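Long-range contacts in sensor histidine kinase CitA (Klebsiella pneumoniae, PDB 1P0Z), which senses citrate through its periplasmic PAS-like domain, which binds H-citrate(2-), and as a histidine kinase probably activates the response regulator CitB to induce citrate-fermentation genes: residues R36-I41 with R62-N67; D49-T54 with G122-Q127; I85-Y90 with P107-T112; R103-I108 with I116-V121. One frame throughout, in Å; residues are numbered along the deposited sequence. Where two conformers were deposited one is given.

Contact 1. Residues R36-I41 with R62-N67; sequences RIKALI and RLYHVN
Ile-41 lays its CG2 methyl over one face of the Tyr-64 ring, 3.7 Å from the ring centroid and 23° off the normal, a CH-pi contact. It is shifted toward the rim, so that the nearest ring atom is Tyr-64 CE1. The contact packs helix 34-47 of this extracellular PAS domain against the outer strand 62-64, where a classic beta bulge sets both Leu-63 and Tyr-64 against Val-55. Both bulge side chains set out toward the helix. Ile-37, one turn before Ile-41, fits against this pair with two different branches: CG2 lies 3.8 Å from Tyr-64 CB, and CD1 lies at the same separation from Leu-63 CB. Tyr-64 has CG anti to the backbone N (chi1 178°), which carries the ring across the helix surface as far as Lys-38, whose CA is 3.9 Å from Tyr-64 CD2. Beyond the ring, Tyr-64 OH is hydrogen-bonded to Asp-42 OD1, while Lys-38 NZ makes a salt bridge to the other oxygen of that carboxylate. The next residue, His-65, turns away from the helix and gives NE2 to the bound citrate, consistent with a proton on NE2. Its ND1 is occupied by the backbone N-H of Asn-67, nearly in the ring plane, with Asn-67 N to His-65 ND1 at 3.0 Å.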
# COMPACT_ATOMS: atom_id res chain seq x y z
N ARG A 36 15.18 2.77 6.45
CA ARG A 36 15.37 1.57 5.64
C ARG A 36 14.12 1.37 4.74
O ARG A 36 14.24 1.04 3.54
CB ARG A 36 15.57 0.36 6.56
CG ARG A 36 15.80 -0.95 5.82
CD ARG A 36 16.92 -0.83 4.79
NE ARG A 36 17.06 -2.07 4.02
CZ ARG A 36 17.61 -2.13 2.80
NH1 ARG A 36 18.06 -1.02 2.20
NH2 ARG A 36 17.69 -3.30 2.18
N ILE A 37 12.93 1.56 5.31
CA ILE A 37 11.69 1.43 4.53
C ILE A 37 11.69 2.45 3.40
O ILE A 37 11.36 2.12 2.25
CB ILE A 37 10.46 1.61 5.44
CG1 ILE A 37 10.40 0.42 6.41
CG2 ILE A 37 9.15 1.65 4.59
CD1 ILE A 37 9.37 0.56 7.49
N LYS A 38 12.05 3.69 3.71
CA LYS A 38 12.10 4.73 2.68
C LYS A 38 13.08 4.36 1.55
O LYS A 38 12.78 4.54 0.37
CB LYS A 38 12.53 6.07 3.31
CG LYS A 38 12.59 7.22 2.33
CD LYS A 38 13.14 8.47 3.04
CE LYS A 38 12.79 9.78 2.32
NZ LYS A 38 13.14 9.83 0.89
N ALA A 39 14.26 3.85 1.93
CA ALA A 39 15.26 3.45 0.94
C ALA A 39 14.75 2.33 0.02
O ALA A 39 15.12 2.26 -1.16
CB ALA A 39 16.54 3.00 1.64
N LEU A 40 13.89 1.47 0.57
CA LEU A 40 13.35 0.37 -0.22
C LEU A 40 12.18 0.80 -1.10
O LEU A 40 12.07 0.40 -2.26
CB LEU A 40 12.86 -0.76 0.70
CG LEU A 40 13.90 -1.58 1.47
CD1 LEU A 40 13.22 -2.39 2.61
CD2 LEU A 40 14.62 -2.52 0.50
N ILE A 41 11.30 1.64 -0.56
CA ILE A 41 10.11 2.04 -1.31
C ILE A 41 10.30 3.17 -2.30
O ILE A 41 9.71 3.15 -3.37
CB ILE A 41 8.96 2.40 -0.35
CG1 ILE A 41 8.67 1.22 0.59
CG2 ILE A 41 7.74 2.77 -1.14
CD1 ILE A 41 8.21 -0.04 -0.09
N ARG A 62 1.14 4.71 9.73
CA ARG A 62 2.02 4.77 8.56
C ARG A 62 3.51 4.78 8.86
O ARG A 62 3.98 5.55 9.69
CB ARG A 62 1.68 5.98 7.69
CG ARG A 62 0.23 5.99 7.17
CD ARG A 62 0.07 7.09 6.09
NE ARG A 62 -1.34 7.30 5.75
CZ ARG A 62 -2.16 8.07 6.47
NH1 ARG A 62 -1.69 8.72 7.56
NH2 ARG A 62 -3.43 8.18 6.13
N LEU A 63 4.22 3.89 8.18
CA LEU A 63 5.66 3.80 8.26
C LEU A 63 6.27 4.49 7.03
O LEU A 63 7.46 4.84 7.01
CB LEU A 63 6.11 2.33 8.31
CG LEU A 63 5.54 1.51 9.45
CD1 LEU A 63 5.97 0.06 9.32
CD2 LEU A 63 5.98 2.10 10.80
N TYR A 64 5.43 4.69 6.00
CA TYR A 64 5.87 5.36 4.78
C TYR A 64 4.67 5.95 4.06
O TYR A 64 3.61 5.30 3.99
CB TYR A 64 6.58 4.37 3.82
CG TYR A 64 7.02 5.01 2.50
CD1 TYR A 64 6.13 5.13 1.43
CD2 TYR A 64 8.34 5.48 2.33
CE1 TYR A 64 6.54 5.70 0.20
CE2 TYR A 64 8.76 6.04 1.12
CZ TYR A 64 7.86 6.15 0.06
OH TYR A 64 8.32 6.63 -1.14
N HIS A 65 4.84 7.16 3.55
CA HIS A 65 3.82 7.83 2.75
C HIS A 65 4.59 8.81 1.86
O HIS A 65 5.71 9.24 2.20
CB HIS A 65 2.82 8.57 3.65
CG HIS A 65 1.58 9.03 2.93
ND1 HIS A 65 1.53 10.19 2.18
CD2 HIS A 65 0.34 8.49 2.89
CE1 HIS A 65 0.30 10.35 1.71
NE2 HIS A 65 -0.44 9.33 2.12
N VAL A 66 4.01 9.15 0.72
CA VAL A 66 4.70 10.08 -0.19
C VAL A 66 4.80 11.46 0.44
O VAL A 66 5.71 12.22 0.09
CB VAL A 66 3.99 10.17 -1.56
CG1 VAL A 66 4.09 8.80 -2.25
CG2 VAL A 66 2.52 10.57 -1.38
N ASN A 67 3.89 11.78 1.37
CA ASN A 67 3.90 13.06 2.08
C ASN A 67 4.43 12.77 3.48
O ASN A 67 3.81 12.07 4.30
CB ASN A 67 2.51 13.66 2.02
CG ASN A 67 2.10 13.91 0.59
OD1 ASN A 67 2.93 14.22 -0.26
ND2 ASN A 67 0.83 13.78 0.31

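Contact 2. Residues D49-T54 with G122-Q127; sequences DATYIT and GYTIEQ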
# COMPACT_ATOMS: atom_id res chain seq x y z
N ASP A 49 4.31 3.25 -12.18
CA ASP A 49 3.51 4.36 -12.69
C ASP A 49 2.41 4.68 -11.66
O ASP A 49 1.61 5.58 -11.86
CB ASP A 49 2.91 4.08 -14.09
CG ASP A 49 2.06 2.84 -14.15
OD1 ASP A 49 2.18 1.96 -13.27
OD2 ASP A 49 1.27 2.73 -15.11
N ALA A 50 2.40 3.97 -10.54
CA ALA A 50 1.40 4.28 -9.50
C ALA A 50 1.56 5.72 -8.98
O ALA A 50 2.66 6.31 -8.95
CB ALA A 50 1.53 3.30 -8.33
N THR A 51 0.45 6.29 -8.51
CA THR A 51 0.49 7.63 -7.94
C THR A 51 1.22 7.64 -6.61
O THR A 51 1.97 8.59 -6.29
CB THR A 51 -0.94 8.16 -7.66
OG1 THR A 51 -1.70 8.08 -8.85
CG2 THR A 51 -0.90 9.64 -7.23
N TYR A 52 1.01 6.59 -5.82
CA TYR A 52 1.61 6.53 -4.51
C TYR A 52 1.71 5.11 -3.98
O TYR A 52 1.08 4.19 -4.50
CB TYR A 52 0.78 7.36 -3.49
CG TYR A 52 -0.64 6.85 -3.25
CD1 TYR A 52 -0.89 5.80 -2.37
CD2 TYR A 52 -1.73 7.43 -3.91
CE1 TYR A 52 -2.19 5.31 -2.17
CE2 TYR A 52 -3.02 6.98 -3.69
CZ TYR A 52 -3.24 5.90 -2.81
OH TYR A 52 -4.50 5.40 -2.59
N ILE A 53 2.51 4.97 -2.92
CA ILE A 53 2.59 3.71 -2.21
C ILE A 53 2.62 4.11 -0.74
O ILE A 53 3.39 5.00 -0.35
CB ILE A 53 3.90 2.93 -2.50
CG1 ILE A 53 3.98 2.62 -3.99
CG2 ILE A 53 3.93 1.65 -1.64
CD1 ILE A 53 5.29 1.94 -4.43
N THR A 54 1.80 3.45 0.07
CA THR A 54 1.76 3.69 1.50
C THR A 54 2.09 2.38 2.20
O THR A 54 1.64 1.30 1.76
CB THR A 54 0.32 4.11 1.96
OG1 THR A 54 0.00 5.40 1.41
CG2 THR A 54 0.25 4.19 3.52
N GLY A 122 -1.50 2.86 -4.93
CA GLY A 122 -2.66 3.58 -5.42
C GLY A 122 -2.48 4.37 -6.70
O GLY A 122 -1.40 4.87 -7.00
N TYR A 123 -3.60 4.45 -7.44
CA TYR A 123 -3.66 5.21 -8.70
C TYR A 123 -4.81 6.21 -8.60
O TYR A 123 -5.96 5.81 -8.50
CB TYR A 123 -3.93 4.30 -9.90
CG TYR A 123 -2.76 3.43 -10.30
CD1 TYR A 123 -2.43 2.29 -9.56
CD2 TYR A 123 -2.01 3.73 -11.43
CE1 TYR A 123 -1.35 1.46 -9.94
CE2 TYR A 123 -0.93 2.92 -11.83
CZ TYR A 123 -0.61 1.79 -11.07
OH TYR A 123 0.46 1.04 -11.45
N THR A 124 -4.52 7.51 -8.57
CA THR A 124 -5.62 8.48 -8.47
C THR A 124 -6.31 8.56 -9.84
O THR A 124 -5.69 8.87 -10.86
CB THR A 124 -5.08 9.85 -8.03
OG1 THR A 124 -4.61 9.73 -6.69
CG2 THR A 124 -6.19 10.94 -8.13
N ILE A 125 -7.61 8.33 -9.82
CA ILE A 125 -8.40 8.22 -11.01
C ILE A 125 -8.40 9.37 -11.97
O ILE A 125 -8.30 9.17 -13.20
CB ILE A 125 -9.84 7.77 -10.61
CG1 ILE A 125 -9.75 6.32 -10.06
CG2 ILE A 125 -10.75 7.71 -11.83
CD1 ILE A 125 -11.02 5.82 -9.34
N GLU A 126 -8.45 10.56 -11.44
CA GLU A 126 -8.49 11.70 -12.31
C GLU A 126 -7.22 11.83 -13.11
O GLU A 126 -7.26 12.43 -14.18
CB GLU A 126 -8.79 12.97 -11.49
CG GLU A 126 -8.07 14.24 -11.92
CD GLU A 126 -6.70 14.36 -11.25
OE1 GLU A 126 -6.62 14.38 -10.00
OE2 GLU A 126 -5.69 14.43 -11.98
N GLN A 127 -6.12 11.26 -12.62
CA GLN A 127 -4.83 11.34 -13.30
C GLN A 127 -4.55 10.20 -14.30
O GLN A 127 -3.50 10.16 -14.93
CB GLN A 127 -3.71 11.39 -12.26
CG GLN A 127 -3.71 12.65 -11.39
CD GLN A 127 -2.80 12.48 -10.16
OE1 GLN A 127 -1.67 12.00 -10.27
NE2 GLN A 127 -3.30 12.89 -9.00
O HOH W 1 -1.06 9.54 -10.93
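Thr-51 OG1 is gripped twice: it accepts the backbone N-H of Thr-124, with Thr-124 N 2.9 Å from Thr-51 OG1 and a nearly straight 169° at the hydrogen, and it is hydrogen-bonded to a water that donates onward to Gln-127 OE1. The hydroxyl reaches Thr-124 because it stands anti to the carbonyl carbon, beside the backbone N. This happens at a classic beta bulge, where strand 52-57 starts its antiparallel pairing with strand 115-124 in the central sheet of the PAS fold. Thr-51 and Tyr-52 both face Gly-122, and its carbonyl oxygen receives two N-H groups. The bond from Tyr-52 N to Gly-122 O is 3.2 Å long, whereas the one from Thr-51 N is bent to 127° and weak. The return bond, Gly-122 N to Tyr-52 O, is 2.9 Å and almost linear. Tyr-52 holds CG in the crowded position between N and carbonyl carbon (chi1 64°), which folds its ring over the strand: Gly-122 CA sits 3.5 Å above the ring plane, and the ring fills the space a side chain on Gly-122 would take. Tyr-52 OH pairs with Ser-101, and the side chain comes within about 3 Å of the bound citrate. On the other side of the strand, Ala-50 CA lies over one face of the Tyr-123 ring, 3.7 Å from its centroid. Tyr-123 OH, also hydrogen-bonded to Gln-15, donates to Asp-49 OD1, which makes a salt bridge to Arg-11 too; the oxygens are 2.7 Å apart, OH meeting OD1 from above the carboxylate plane.

Contact 3. Residues I85-Y90 with P107-T112; sequences INAKSY and PIQDAT. With NA (sodium ion), chain L.
Metal coordination marks this junction, where the loop leaving helix 81-86 passes strand 101-109 of the PAS-type sheet beside a sodium site. The ion takes the carbonyl oxygen of Pro-107, with Pro-107 O 2.4 Å from NA, together with three waters and the hydroxyls of Ser-20 and Ser-106, six oxygens in all. Van der Waals packing joins the segments themselves and centres on the Pro-107 ring. Ala-87, the first residue to leave the helix, has a positive phi of 56°, and the turn that follows presents successive backbone carbonyls to the ring. Ala-87 O approaches Pro-107 CG at 3.7 Å, and Lys-88 O approaches Pro-107 CD at 3.4 Å. The methyl of Ala-87 also reaches the Gln-109 amide, with Ala-87 CB 3.9 Å from Gln-109 NE2. Hydrogen bonding ties that amide down at both ends: NE2 binds Gly-113 O, and one sodium-bound water donates to OE1, so Gln-109 belongs to the second shell of the ion. Ser-89 is also second-shell, as its OG is hydrogen-bonded to the metal ligand Ser-106 OG while resting 3.5 Å from Pro-107 CD.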
# COMPACT_ATOMS: atom_id res chain seq x y z
N ILE A 85 -6.54 -7.22 9.56
CA ILE A 85 -7.15 -8.17 10.47
C ILE A 85 -7.31 -9.55 9.89
O ILE A 85 -7.02 -10.56 10.58
CB ILE A 85 -8.54 -7.64 10.93
CG1 ILE A 85 -8.36 -6.30 11.64
CG2 ILE A 85 -9.22 -8.66 11.85
CD1 ILE A 85 -9.69 -5.63 11.94
N ASN A 86 -7.74 -9.63 8.62
CA ASN A 86 -8.01 -10.90 7.99
C ASN A 86 -7.03 -11.37 6.91
O ASN A 86 -7.25 -12.39 6.27
CB ASN A 86 -9.46 -10.88 7.50
CG ASN A 86 -10.43 -10.84 8.66
OD1 ASN A 86 -10.22 -11.58 9.63
ND2 ASN A 86 -11.47 -10.00 8.60
N ALA A 87 -5.94 -10.63 6.76
CA ALA A 87 -4.87 -10.97 5.83
C ALA A 87 -5.32 -11.14 4.38
O ALA A 87 -4.72 -11.92 3.62
CB ALA A 87 -4.11 -12.24 6.31
N LYS A 88 -6.34 -10.37 4.00
CA LYS A 88 -6.84 -10.40 2.62
C LYS A 88 -6.09 -9.41 1.73
O LYS A 88 -5.63 -8.35 2.21
CB LYS A 88 -8.32 -10.01 2.60
CG LYS A 88 -9.20 -10.92 3.43
CD LYS A 88 -9.30 -12.34 2.92
CE LYS A 88 -10.44 -13.09 3.66
NZ LYS A 88 -10.59 -14.48 3.14
N SER A 89 -5.97 -9.76 0.44
CA SER A 89 -5.38 -8.86 -0.57
C SER A 89 -6.54 -8.50 -1.51
O SER A 89 -7.32 -9.37 -1.92
CB SER A 89 -4.25 -9.54 -1.34
OG SER A 89 -3.14 -9.81 -0.46
N TYR A 90 -6.68 -7.23 -1.86
CA TYR A 90 -7.85 -6.82 -2.65
C TYR A 90 -7.69 -5.42 -3.26
O TYR A 90 -6.74 -4.70 -2.94
CB TYR A 90 -9.08 -6.78 -1.72
CG TYR A 90 -8.85 -5.98 -0.44
CD1 TYR A 90 -8.25 -6.59 0.67
CD2 TYR A 90 -9.15 -4.60 -0.34
CE1 TYR A 90 -7.94 -5.86 1.82
CE2 TYR A 90 -8.84 -3.87 0.83
CZ TYR A 90 -8.23 -4.51 1.91
OH TYR A 90 -7.91 -3.82 3.10
N PRO A 107 -1.43 -7.57 2.90
CA PRO A 107 -0.75 -7.52 4.20
C PRO A 107 0.72 -7.88 4.05
O PRO A 107 1.11 -8.56 3.09
CB PRO A 107 -1.46 -8.62 5.02
CG PRO A 107 -1.88 -9.64 3.96
CD PRO A 107 -2.32 -8.74 2.77
N ILE A 108 1.54 -7.36 4.94
CA ILE A 108 2.96 -7.74 5.00
C ILE A 108 2.91 -8.74 6.17
O ILE A 108 2.39 -8.42 7.24
CB ILE A 108 3.86 -6.57 5.43
CG1 ILE A 108 3.65 -5.36 4.51
CG2 ILE A 108 5.32 -7.03 5.41
CD1 ILE A 108 4.43 -4.10 4.96
N GLN A 109 3.45 -9.95 5.96
CA GLN A 109 3.40 -11.03 6.97
C GLN A 109 4.76 -11.57 7.36
O GLN A 109 5.66 -11.60 6.53
CB GLN A 109 2.56 -12.17 6.41
CG GLN A 109 1.08 -11.84 6.34
CD GLN A 109 0.32 -12.78 5.45
OE1 GLN A 109 0.44 -12.73 4.22
NE2 GLN A 109 -0.46 -13.69 6.06
N ASP A 110 4.91 -11.99 8.62
CA ASP A 110 6.19 -12.62 8.98
C ASP A 110 6.16 -14.08 8.48
O ASP A 110 5.18 -14.53 7.87
CB ASP A 110 6.48 -12.53 10.50
CG ASP A 110 5.49 -13.28 11.37
OD1 ASP A 110 4.80 -14.22 10.92
OD2 ASP A 110 5.43 -12.93 12.58
N ALA A 111 7.22 -14.83 8.75
CA ALA A 111 7.28 -16.21 8.25
C ALA A 111 6.17 -17.14 8.77
O ALA A 111 5.81 -18.09 8.09
CB ALA A 111 8.67 -16.81 8.54
N THR A 112 5.60 -16.84 9.93
CA THR A 112 4.52 -17.66 10.50
C THR A 112 3.14 -17.28 9.99
O THR A 112 2.14 -17.90 10.36
CB THR A 112 4.44 -17.49 12.03
OG1 THR A 112 5.75 -17.39 12.56
CG2 THR A 112 3.69 -18.68 12.66
NA NA L . 1.02 -9.73 1.01
O HOH W 2 2.32 -11.40 2.33
O HOH W 3 -0.69 -11.57 1.09
O HOH W 4 1.94 -10.81 -0.89

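Contact 4. Residues R103-I108 with I116-V121; sequences RGKSPI and IGIVSV. With NA (sodium ion), chain L; OMO (Mo(VI)(=O)(oh)2 cluster), chain N; FLC (citrate anion), chain K.
Gly-104, Ser-106 and Ile-108 are the hydrogen-bonded residues of this antiparallel hairpin, each using both its N-H and its C=O on the partner strand. Gly-104 exchanges bonds with Val-121, the shorter running from Gly-104 N to Val-121 O at 2.8 Å. Ser-106 does the same with Val-119. Ile-108 N binds Gly-117 O, but Ile-108 O takes Ile-116 N at 2.9 Å and only weakly Gly-117 N, a classic beta bulge.

Between these pairs, Lys-105 and Ser-120 project from one face toward the bound citrate, in which three oxygens also hold molybdenum. The citrate carboxylate oxygen OG2 accepts from both, with Lys-105 NZ and Ser-120 OG each 2.7 Å from FLC OG2. Lys-105 NZ is further satisfied by Asp-79 and Ser-80. Arg-103 NH1 donates to the molybdenum-bound oxygen OMO OR1 at 2.9 Å and forms a salt bridge with Asp-79; its NH2 bonds weakly to the metal-bound citrate oxygen OHB.

On the other face, Ser-106 OG is 2.4 Å from NA and also hydrogen-bonded to Ser-89 OG. There Ile-108 CG1 meets Val-119 CG2 at 3.7 Å beneath the N-terminal helices. Arg-103 and Lys-105 are experimentally established citrate-binding residues; their charges, partly balanced by Asp-79, would be expected to stabilise the anionic ligand.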
# COMPACT_ATOMS: atom_id res chain seq x y z
N ARG A 103 -6.92 1.40 -5.06
CA ARG A 103 -5.79 0.91 -4.27
C ARG A 103 -5.70 -0.59 -4.37
O ARG A 103 -6.74 -1.25 -4.38
CB ARG A 103 -6.00 1.17 -2.76
CG ARG A 103 -6.18 2.64 -2.39
CD ARG A 103 -7.73 3.03 -2.24
NE ARG A 103 -7.65 4.44 -1.87
CZ ARG A 103 -7.50 4.88 -0.61
NH1 ARG A 103 -7.51 4.02 0.40
NH2 ARG A 103 -7.20 6.18 -0.39
N GLY A 104 -4.49 -1.09 -4.46
CA GLY A 104 -4.30 -2.53 -4.35
C GLY A 104 -3.70 -2.64 -2.95
O GLY A 104 -2.71 -1.96 -2.66
N LYS A 105 -4.27 -3.49 -2.08
CA LYS A 105 -3.81 -3.64 -0.70
C LYS A 105 -3.45 -5.06 -0.43
O LYS A 105 -4.10 -5.97 -0.93
CB LYS A 105 -4.92 -3.26 0.27
CG LYS A 105 -5.57 -1.87 0.01
CD LYS A 105 -5.50 -1.02 1.28
CE LYS A 105 -6.38 0.16 1.16
NZ LYS A 105 -6.19 0.98 2.39
N SER A 106 -2.38 -5.26 0.36
CA SER A 106 -1.98 -6.64 0.69
C SER A 106 -1.25 -6.56 2.03
O SER A 106 -0.48 -5.61 2.28
CB SER A 106 -1.02 -7.18 -0.39
OG SER A 106 -0.74 -8.57 -0.15
N PRO A 107 -1.43 -7.57 2.90
CA PRO A 107 -0.75 -7.52 4.20
C PRO A 107 0.72 -7.88 4.05
O PRO A 107 1.11 -8.56 3.09
CB PRO A 107 -1.46 -8.62 5.02
CG PRO A 107 -1.88 -9.64 3.96
CD PRO A 107 -2.32 -8.74 2.77
N ILE A 108 1.54 -7.36 4.94
CA ILE A 108 2.96 -7.74 5.00
C ILE A 108 2.91 -8.74 6.17
O ILE A 108 2.39 -8.42 7.24
CB ILE A 108 3.86 -6.57 5.43
CG1 ILE A 108 3.65 -5.36 4.51
CG2 ILE A 108 5.32 -7.03 5.41
CD1 ILE A 108 4.43 -4.10 4.96
N ILE A 116 1.93 -8.16 10.06
CA ILE A 116 2.71 -7.13 10.75
C ILE A 116 2.58 -5.77 10.08
O ILE A 116 3.25 -4.79 10.47
CB ILE A 116 4.22 -7.53 10.86
CG1 ILE A 116 4.84 -7.70 9.46
CG2 ILE A 116 4.35 -8.84 11.70
CD1 ILE A 116 6.40 -7.90 9.48
N GLY A 117 1.76 -5.70 9.03
CA GLY A 117 1.62 -4.40 8.38
C GLY A 117 0.84 -4.53 7.08
O GLY A 117 0.24 -5.56 6.80
N ILE A 118 0.88 -3.47 6.27
CA ILE A 118 0.10 -3.44 5.03
C ILE A 118 0.82 -2.58 3.98
O ILE A 118 1.50 -1.61 4.29
CB ILE A 118 -1.31 -2.83 5.34
CG1 ILE A 118 -2.19 -2.79 4.08
CG2 ILE A 118 -1.15 -1.41 5.96
CD1 ILE A 118 -3.67 -2.35 4.40
N VAL A 119 0.64 -2.95 2.72
CA VAL A 119 1.15 -2.13 1.61
C VAL A 119 -0.07 -1.77 0.76
O VAL A 119 -0.92 -2.61 0.50
CB VAL A 119 2.13 -2.91 0.70
CG1 VAL A 119 2.47 -2.07 -0.56
CG2 VAL A 119 3.41 -3.25 1.48
N SER A 120 -0.14 -0.49 0.38
CA SER A 120 -1.24 -0.01 -0.46
C SER A 120 -0.59 0.70 -1.64
O SER A 120 0.19 1.63 -1.45
CB SER A 120 -2.11 0.99 0.32
OG SER A 120 -3.14 1.52 -0.53
N VAL A 121 -0.91 0.25 -2.86
CA VAL A 121 -0.38 0.89 -4.06
C VAL A 121 -1.60 1.57 -4.69
O VAL A 121 -2.59 0.92 -4.99
CB VAL A 121 0.22 -0.15 -5.01
CG1 VAL A 121 0.56 0.48 -6.34
CG2 VAL A 121 1.47 -0.79 -4.33
NA NA L . 1.02 -9.73 1.01
OM1 OMO N . -6.72 7.88 4.00
MO OMO N . -6.23 6.13 3.54
OR1 OMO N . -7.70 5.58 2.85
OM2 OMO N . -6.24 5.40 5.13
CAC FLC K . -3.73 8.91 0.57
CA FLC K . -3.43 7.40 0.31
CB FLC K . -4.03 6.45 1.46
CBC FLC K . -3.34 6.61 2.86
CG FLC K . -4.01 4.93 0.95
CGC FLC K . -4.58 3.85 1.90
OA1 FLC K . -3.26 9.45 1.56
OA2 FLC K . -4.50 9.42 -0.24
OB1 FLC K . -2.11 6.60 2.94
OB2 FLC K . -4.09 6.69 3.86
OG1 FLC K . -5.28 4.19 2.91
OG2 FLC K . -4.30 2.71 1.62
OHB FLC K . -5.42 6.72 1.68
O HOH W 3 -0.69 -11.57 1.09
O HOH W 2 2.32 -11.40 2.33
O HOH W 4 1.94 -10.81 -0.89

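Overall arrangement
All four contacts reach the same five-stranded antiparallel sheet, ordered 62-64, 52-57, 115-124, 101-109, 90-96. Contact 4 pairs the central strand 115-124 with 101-109, its centre about 4 Å from that of the chain; contacts 2 and 3 lie on opposite sides of the chain centre, their own centres about 22 Å apart. Strand 115-124 runs from contact 4 into contact 2, and the two are joined by Thr-54 N of contact 2, 2.9 Å from Ser-120 O of contact 4, probably a hydrogen bond. Contacts 3 and 4 share Pro-107 and Ile-108 as well as the sodium ion. Citrate draws on three of them: Arg-62 and His-65 of contact 1, Thr-54 of contact 2, and Arg-103, Lys-105 and Ser-120 of contact 4.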